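Local coordinates for fibronectin-binding protein BBK32 (Borrelia burgdorferi, PDB 6N1L), which inhibits the classical pathway of complement, probably by binding the protease C1r, at residues N32-F37 with N121-Y126; K71-L76 with T111-I116. One frame throughout, in Å; residues are numbered along the deposited sequence.

Contact 1: residues N32-F37 with N121-Y126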
loop_
_atom_site.group_PDB
_atom_site.type_symbol
_atom_site.label_atom_id
_atom_site.label_comp_id
_atom_site.label_asym_id
_atom_site.label_seq_id
_atom_site.Cartn_x
_atom_site.Cartn_y
_atom_site.Cartn_z
ATOM N N ASN A 32 -0.733 -1.374 -8.484
ATOM C CA ASN A 32 -0.492 -1.178 -9.916
ATOM C C ASN A 32 0.920 -1.597 -10.305
ATOM O O ASN A 32 1.130 -2.124 -11.408
ATOM C CB ASN A 32 -0.738 0.278 -10.303
ATOM C CG ASN A 32 -2.220 0.662 -10.266
ATOM O OD1 ASN A 32 -3.111 -0.191 -10.235
ATOM N ND2 ASN A 32 -2.476 1.953 -10.288
ATOM N N THR A 33 1.894 -1.392 -9.415
ATOM C CA THR A 33 3.253 -1.866 -9.685
ATOM C C THR A 33 3.294 -3.388 -9.767
ATOM O O THR A 33 3.890 -3.965 -10.686
ATOM C CB THR A 33 4.222 -1.368 -8.609
ATOM O OG1 THR A 33 4.147 0.055 -8.508
ATOM C CG2 THR A 33 5.674 -1.739 -8.989
ATOM N N TYR A 34 2.660 -4.057 -8.808
ATOM C CA TYR A 34 2.548 -5.507 -8.860
ATOM C C TYR A 34 1.910 -5.972 -10.167
ATOM O O TYR A 34 2.403 -6.910 -10.800
ATOM C CB TYR A 34 1.741 -5.984 -7.660
ATOM C CG TYR A 34 1.276 -7.408 -7.769
ATOM C CD1 TYR A 34 2.167 -8.460 -7.639
ATOM C CD2 TYR A 34 -0.069 -7.695 -7.979
ATOM C CE1 TYR A 34 1.728 -9.786 -7.735
ATOM C CE2 TYR A 34 -0.514 -9.004 -8.073
ATOM C CZ TYR A 34 0.385 -10.038 -7.948
ATOM O OH TYR A 34 -0.064 -11.338 -8.044
ATOM N N THR A 35 0.843 -5.304 -10.608
ATOM C CA THR A 35 0.170 -5.727 -11.838
ATOM C C THR A 35 1.107 -5.614 -13.035
ATOM O O THR A 35 1.224 -6.542 -13.852
ATOM C CB THR A 35 -1.078 -4.880 -12.059
ATOM O OG1 THR A 35 -2.019 -5.153 -11.002
ATOM C CG2 THR A 35 -1.722 -5.208 -13.403
ATOM N N LEU A 36 1.814 -4.490 -13.124
ATOM C CA LEU A 36 2.751 -4.264 -14.220
ATOM C C LEU A 36 3.898 -5.266 -14.182
ATOM O O LEU A 36 4.258 -5.850 -15.215
ATOM C CB LEU A 36 3.269 -2.824 -14.165
ATOM C CG LEU A 36 4.096 -2.405 -15.392
ATOM C CD1 LEU A 36 3.212 -2.432 -16.600
ATOM C CD2 LEU A 36 4.661 -0.992 -15.179
ATOM N N PHE A 37 4.502 -5.465 -13.003
ATOM C CA PHE A 37 5.560 -6.456 -12.828
ATOM C C PHE A 37 5.090 -7.822 -13.322
ATOM O O PHE A 37 5.769 -8.480 -14.120
ATOM C CB PHE A 37 5.949 -6.486 -11.342
ATOM C CG PHE A 37 7.178 -7.281 -10.996
ATOM C CD1 PHE A 37 8.104 -7.667 -11.943
ATOM C CD2 PHE A 37 7.408 -7.626 -9.673
ATOM C CE1 PHE A 37 9.222 -8.389 -11.576
ATOM C CE2 PHE A 37 8.523 -8.347 -9.303
ATOM C CZ PHE A 37 9.435 -8.725 -10.255
ATOM N N ASN A 121 13.156 -12.943 -2.921
ATOM C CA ASN A 121 12.626 -12.803 -4.271
ATOM C C ASN A 121 11.582 -11.692 -4.312
ATOM O O ASN A 121 10.608 -11.728 -3.554
ATOM C CB ASN A 121 12.021 -14.131 -4.712
ATOM C CG ASN A 121 11.477 -14.084 -6.121
ATOM O OD1 ASN A 121 10.302 -13.780 -6.337
ATOM N ND2 ASN A 121 12.325 -14.413 -7.092
ATOM N N LEU A 122 11.779 -10.716 -5.209
ATOM C CA LEU A 122 10.922 -9.528 -5.231
ATOM C C LEU A 122 9.477 -9.884 -5.561
ATOM O O LEU A 122 8.542 -9.396 -4.915
ATOM C CB LEU A 122 11.452 -8.496 -6.231
ATOM C CG LEU A 122 10.620 -7.206 -6.269
ATOM C CD1 LEU A 122 10.440 -6.643 -4.852
ATOM C CD2 LEU A 122 11.206 -6.144 -7.193
ATOM N N TYR A 123 9.266 -10.717 -6.584
ATOM C CA TYR A 123 7.897 -11.093 -6.917
ATOM C C TYR A 123 7.227 -11.811 -5.752
ATOM O O TYR A 123 6.038 -11.603 -5.482
ATOM C CB TYR A 123 7.860 -11.960 -8.178
ATOM C CG TYR A 123 6.453 -12.109 -8.704
ATOM C CD1 TYR A 123 5.770 -11.007 -9.209
ATOM C CD2 TYR A 123 5.798 -13.326 -8.661
ATOM C CE1 TYR A 123 4.471 -11.121 -9.672
ATOM C CE2 TYR A 123 4.500 -13.454 -9.130
ATOM C CZ TYR A 123 3.846 -12.345 -9.635
ATOM O OH TYR A 123 2.555 -12.452 -10.103
ATOM N N GLU A 124 7.978 -12.660 -5.047
ATOM C CA GLU A 124 7.436 -13.325 -3.870
ATOM C C GLU A 124 7.097 -12.325 -2.774
ATOM O O GLU A 124 6.141 -12.538 -2.021
ATOM C CB GLU A 124 8.432 -14.358 -3.344
ATOM C CG GLU A 124 8.659 -15.536 -4.281
ATOM C CD GLU A 124 7.384 -16.307 -4.541
ATOM O OE1 GLU A 124 6.725 -16.705 -3.554
ATOM O OE2 GLU A 124 7.042 -16.510 -5.727
ATOM N N ALA A 125 7.881 -11.254 -2.653
ATOM C CA ALA A 125 7.587 -10.221 -1.659
ATOM C C ALA A 125 6.250 -9.551 -1.955
ATOM O O ALA A 125 5.404 -9.405 -1.063
ATOM C CB ALA A 125 8.722 -9.195 -1.621
ATOM N N TYR A 126 6.031 -9.164 -3.215
ATOM C CA TYR A 126 4.734 -8.628 -3.625
ATOM C C TYR A 126 3.617 -9.625 -3.341
ATOM O O TYR A 126 2.598 -9.275 -2.740
ATOM C CB TYR A 126 4.757 -8.256 -5.116
ATOM C CG TYR A 126 5.288 -6.876 -5.426
ATOM C CD1 TYR A 126 4.490 -5.740 -5.280
ATOM C CD2 TYR A 126 6.598 -6.702 -5.872
ATOM C CE1 TYR A 126 4.970 -4.482 -5.568
ATOM C CE2 TYR A 126 7.098 -5.447 -6.165
ATOM C CZ TYR A 126 6.286 -4.331 -6.011
ATOM O OH TYR A 126 6.779 -3.092 -6.289
#
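Tyr34 and Phe37 of helix 9-44 form an aromatic cluster with Tyr123, in the first turn of helix 122-147. The phenol rings of Tyr34 and Tyr123 lie nearly parallel, their planes 18° apart, but are slid so far that they barely overlap; the closest carbons, CE1 of Tyr34 and CE1 of Tyr123, are 3.6 Å apart. Tyr123 also turns an edge toward the face of Phe37 in a T-shaped pair with planes at 82°. CD1 of Tyr123 is 3.8 Å from CD2 of Phe37. Phenylalanine suits this buried place because its ring has no polar atom to satisfy, whereas tyrosine at the partly exposed Tyr123 brings a hydroxyl that hydrogen-bonds to OG of Ser38. Tyr126 runs past Tyr34 in the opposite direction, placing its CB 3.6 Å from CD1 of Tyr34. The OH of Tyr126 reaches the methyl CG2 of Thr33 at 3.2 Å, while Thr33 OG1 is taken up by the carbonyl of Lys29. At the start of the helix, Asn121 caps the backbone N of Glu124 through OD1. Phe64 stacks on Phe37, and Leu69 of helix 66-87 packs against Leu122 and Tyr126, joining a third helix to the pair.

Contact 2: residues K71-L76 with T111-I116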
loop_
_atom_site.group_PDB
_atom_site.type_symbol
_atom_site.label_atom_id
_atom_site.label_comp_id
_atom_site.label_asym_id
_atom_site.label_seq_id
_atom_site.Cartn_x
_atom_site.Cartn_y
_atom_site.Cartn_z
ATOM N N LYS A 71 10.229 1.723 -0.243
ATOM C CA LYS A 71 9.922 3.149 -0.216
ATOM C C LYS A 71 8.421 3.386 -0.190
ATOM O O LYS A 71 7.915 4.154 0.639
ATOM C CB LYS A 71 10.540 3.846 -1.425
ATOM C CG LYS A 71 10.373 5.353 -1.437
ATOM C CD LYS A 71 10.893 5.959 -0.138
ATOM C CE LYS A 71 11.392 7.384 -0.335
ATOM N NZ LYS A 71 10.552 8.374 0.416
ATOM N N ASN A 72 7.683 2.720 -1.083
ATOM C CA ASN A 72 6.233 2.865 -1.093
ATOM C C ASN A 72 5.617 2.421 0.236
ATOM O O ASN A 72 4.638 3.017 0.700
ATOM C CB ASN A 72 5.635 2.074 -2.256
ATOM C CG ASN A 72 5.881 2.736 -3.604
ATOM O OD1 ASN A 72 6.184 3.926 -3.679
ATOM N ND2 ASN A 72 5.745 1.964 -4.673
ATOM N N PHE A 73 6.165 1.376 0.864
ATOM C CA PHE A 73 5.601 0.965 2.154
ATOM C C PHE A 73 5.944 1.964 3.252
ATOM O O PHE A 73 5.129 2.209 4.150
ATOM C CB PHE A 73 6.053 -0.442 2.541
ATOM C CG PHE A 73 5.019 -1.495 2.244
ATOM C CD1 PHE A 73 4.957 -2.085 0.993
ATOM C CD2 PHE A 73 4.073 -1.854 3.193
ATOM C CE1 PHE A 73 3.975 -3.037 0.700
ATOM C CE2 PHE A 73 3.098 -2.791 2.910
ATOM C CZ PHE A 73 3.051 -3.397 1.664
ATOM N N LYS A 74 7.129 2.568 3.201
ATOM C CA LYS A 74 7.417 3.610 4.189
ATOM C C LYS A 74 6.513 4.814 3.991
ATOM O O LYS A 74 6.037 5.403 4.973
ATOM C CB LYS A 74 8.892 4.010 4.144
ATOM C CG LYS A 74 9.783 3.029 4.911
ATOM C CD LYS A 74 9.116 2.570 6.225
ATOM C CE LYS A 74 10.016 1.635 7.038
ATOM N NZ LYS A 74 9.444 1.258 8.382
ATOM N N THR A 75 6.243 5.188 2.737
ATOM C CA THR A 75 5.292 6.260 2.466
ATOM C C THR A 75 3.916 5.913 3.038
ATOM O O THR A 75 3.276 6.735 3.706
ATOM C CB THR A 75 5.191 6.515 0.964
ATOM O OG1 THR A 75 6.446 7.002 0.459
ATOM C CG2 THR A 75 4.095 7.514 0.660
ATOM N N LEU A 76 3.464 4.678 2.799
ATOM C CA LEU A 76 2.175 4.235 3.337
ATOM C C LEU A 76 2.156 4.293 4.864
ATOM O O LEU A 76 1.209 4.822 5.461
ATOM C CB LEU A 76 1.870 2.820 2.843
ATOM C CG LEU A 76 0.645 2.107 3.433
ATOM C CD1 LEU A 76 -0.628 2.902 3.181
ATOM C CD2 LEU A 76 0.530 0.731 2.789
ATOM N N THR A 111 3.652 -5.288 10.130
ATOM C CA THR A 111 3.785 -6.722 9.880
ATOM C C THR A 111 4.130 -7.001 8.421
ATOM O O THR A 111 4.954 -7.874 8.120
ATOM C CB THR A 111 2.494 -7.441 10.269
ATOM O OG1 THR A 111 2.267 -7.275 11.671
ATOM C CG2 THR A 111 2.588 -8.930 9.968
ATOM N N LEU A 112 3.514 -6.260 7.500
ATOM C CA LEU A 112 3.818 -6.428 6.080
ATOM C C LEU A 112 5.241 -5.999 5.753
ATOM O O LEU A 112 5.910 -6.629 4.927
ATOM C CB LEU A 112 2.813 -5.636 5.240
ATOM C CG LEU A 112 1.342 -6.031 5.401
ATOM C CD1 LEU A 112 0.470 -5.181 4.469
ATOM C CD2 LEU A 112 1.144 -7.516 5.115
ATOM N N ILE A 113 5.717 -4.908 6.363
ATOM C CA ILE A 113 7.082 -4.461 6.105
ATOM C C ILE A 113 8.073 -5.513 6.582
ATOM O O ILE A 113 9.117 -5.737 5.955
ATOM C CB ILE A 113 7.324 -3.094 6.773
ATOM C CG1 ILE A 113 6.582 -2.008 5.997
ATOM C CG2 ILE A 113 8.818 -2.779 6.867
ATOM C CD1 ILE A 113 6.455 -0.673 6.731
ATOM N N ALA A 114 7.739 -6.195 7.680
ATOM C CA ALA A 114 8.563 -7.294 8.167
ATOM C C ALA A 114 8.495 -8.495 7.229
ATOM O O ALA A 114 9.512 -9.162 7.002
ATOM C CB ALA A 114 8.127 -7.686 9.579
ATOM N N LYS A 115 7.306 -8.790 6.681
ATOM C CA LYS A 115 7.167 -9.894 5.732
ATOM C C LYS A 115 7.984 -9.643 4.472
ATOM O O LYS A 115 8.593 -10.569 3.927
ATOM C CB LYS A 115 5.696 -10.112 5.364
ATOM C CG LYS A 115 4.880 -10.861 6.394
ATOM C CD LYS A 115 3.437 -11.028 5.933
ATOM C CE LYS A 115 2.624 -11.812 6.943
ATOM N NZ LYS A 115 1.185 -11.831 6.581
ATOM N N ILE A 116 8.000 -8.397 3.990
ATOM C CA ILE A 116 8.766 -8.057 2.792
ATOM C C ILE A 116 10.256 -8.265 3.025
ATOM O O ILE A 116 10.988 -8.663 2.111
ATOM C CB ILE A 116 8.456 -6.605 2.371
ATOM C CG1 ILE A 116 7.042 -6.508 1.804
ATOM C CG2 ILE A 116 9.474 -6.076 1.368
ATOM C CD1 ILE A 116 6.586 -5.085 1.656
#
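Phe73 has a chi1 of -100°, away from the usual staggered positions, and this sets its CG toward helix 93-117, where Ile116 meets the ring. Ile116 has CG1 anti to its carbonyl carbon and continues extended (chi2 168°), which carries the methyl CD1 out over the aromatic face. Together with Leu112 and Ile113, they form a buried apolar contact between two helices of an antiparallel helical bundle: the axes of the segments run at 168° and come within 10.7 Å. Phe73 is the hub. Ile116 CD1 makes a CH-pi contact with one face, offset toward the rim, and lies 3.5 Å from both CD1 and CE1 of Phe73. Para to CD1, atom CE2 of Phe73 meets CB of Leu112 at 3.7 Å, and the CD1 methyl of Leu112 lies in the ring plane at the edge. Ile113 slides past Phe73 in the opposite direction, its CG1 reaching both CB and CD2 of the phenylalanine. A broad flat ring suits this place because it can touch three aliphatic chains at once, and the branched residues offer methyl or methylene groups of different reach. Ile129 and Ile133 of helix 122-147 also pack on Phe73, extending the core to a third helix. At the solvent-exposed side, the Lys74 chain bends at chi2 and crosses Ile113 at about a right angle; lysine suits this exposed position because its long, flexible chain brings NZ beside the Ile113 methyl, 3.9 Å from CD1.

How the contacts relate
Contact 1 and contact 2 lie at successive levels of one helical bundle, their centres 13 Å apart and their nearest atoms about 4 Å apart without touching. Contact 2 is nested along the chain within the loop closed by contact 1, and helix 93-117 is followed, after a short connection, by helix 122-147. Helix 66-87 bridges the two levels: Leu69, already placed against contact 1, also packs on Ile116 of contact 2. Lys66 likewise touches Leu122 and gives its NZ to the carbonyl oxygen of Ile116. On helix 9-44, Ile30 packs against both Tyr126 and Asn72. The aromatic cluster thus gives way to a mainly aliphatic core around a single phenylalanine.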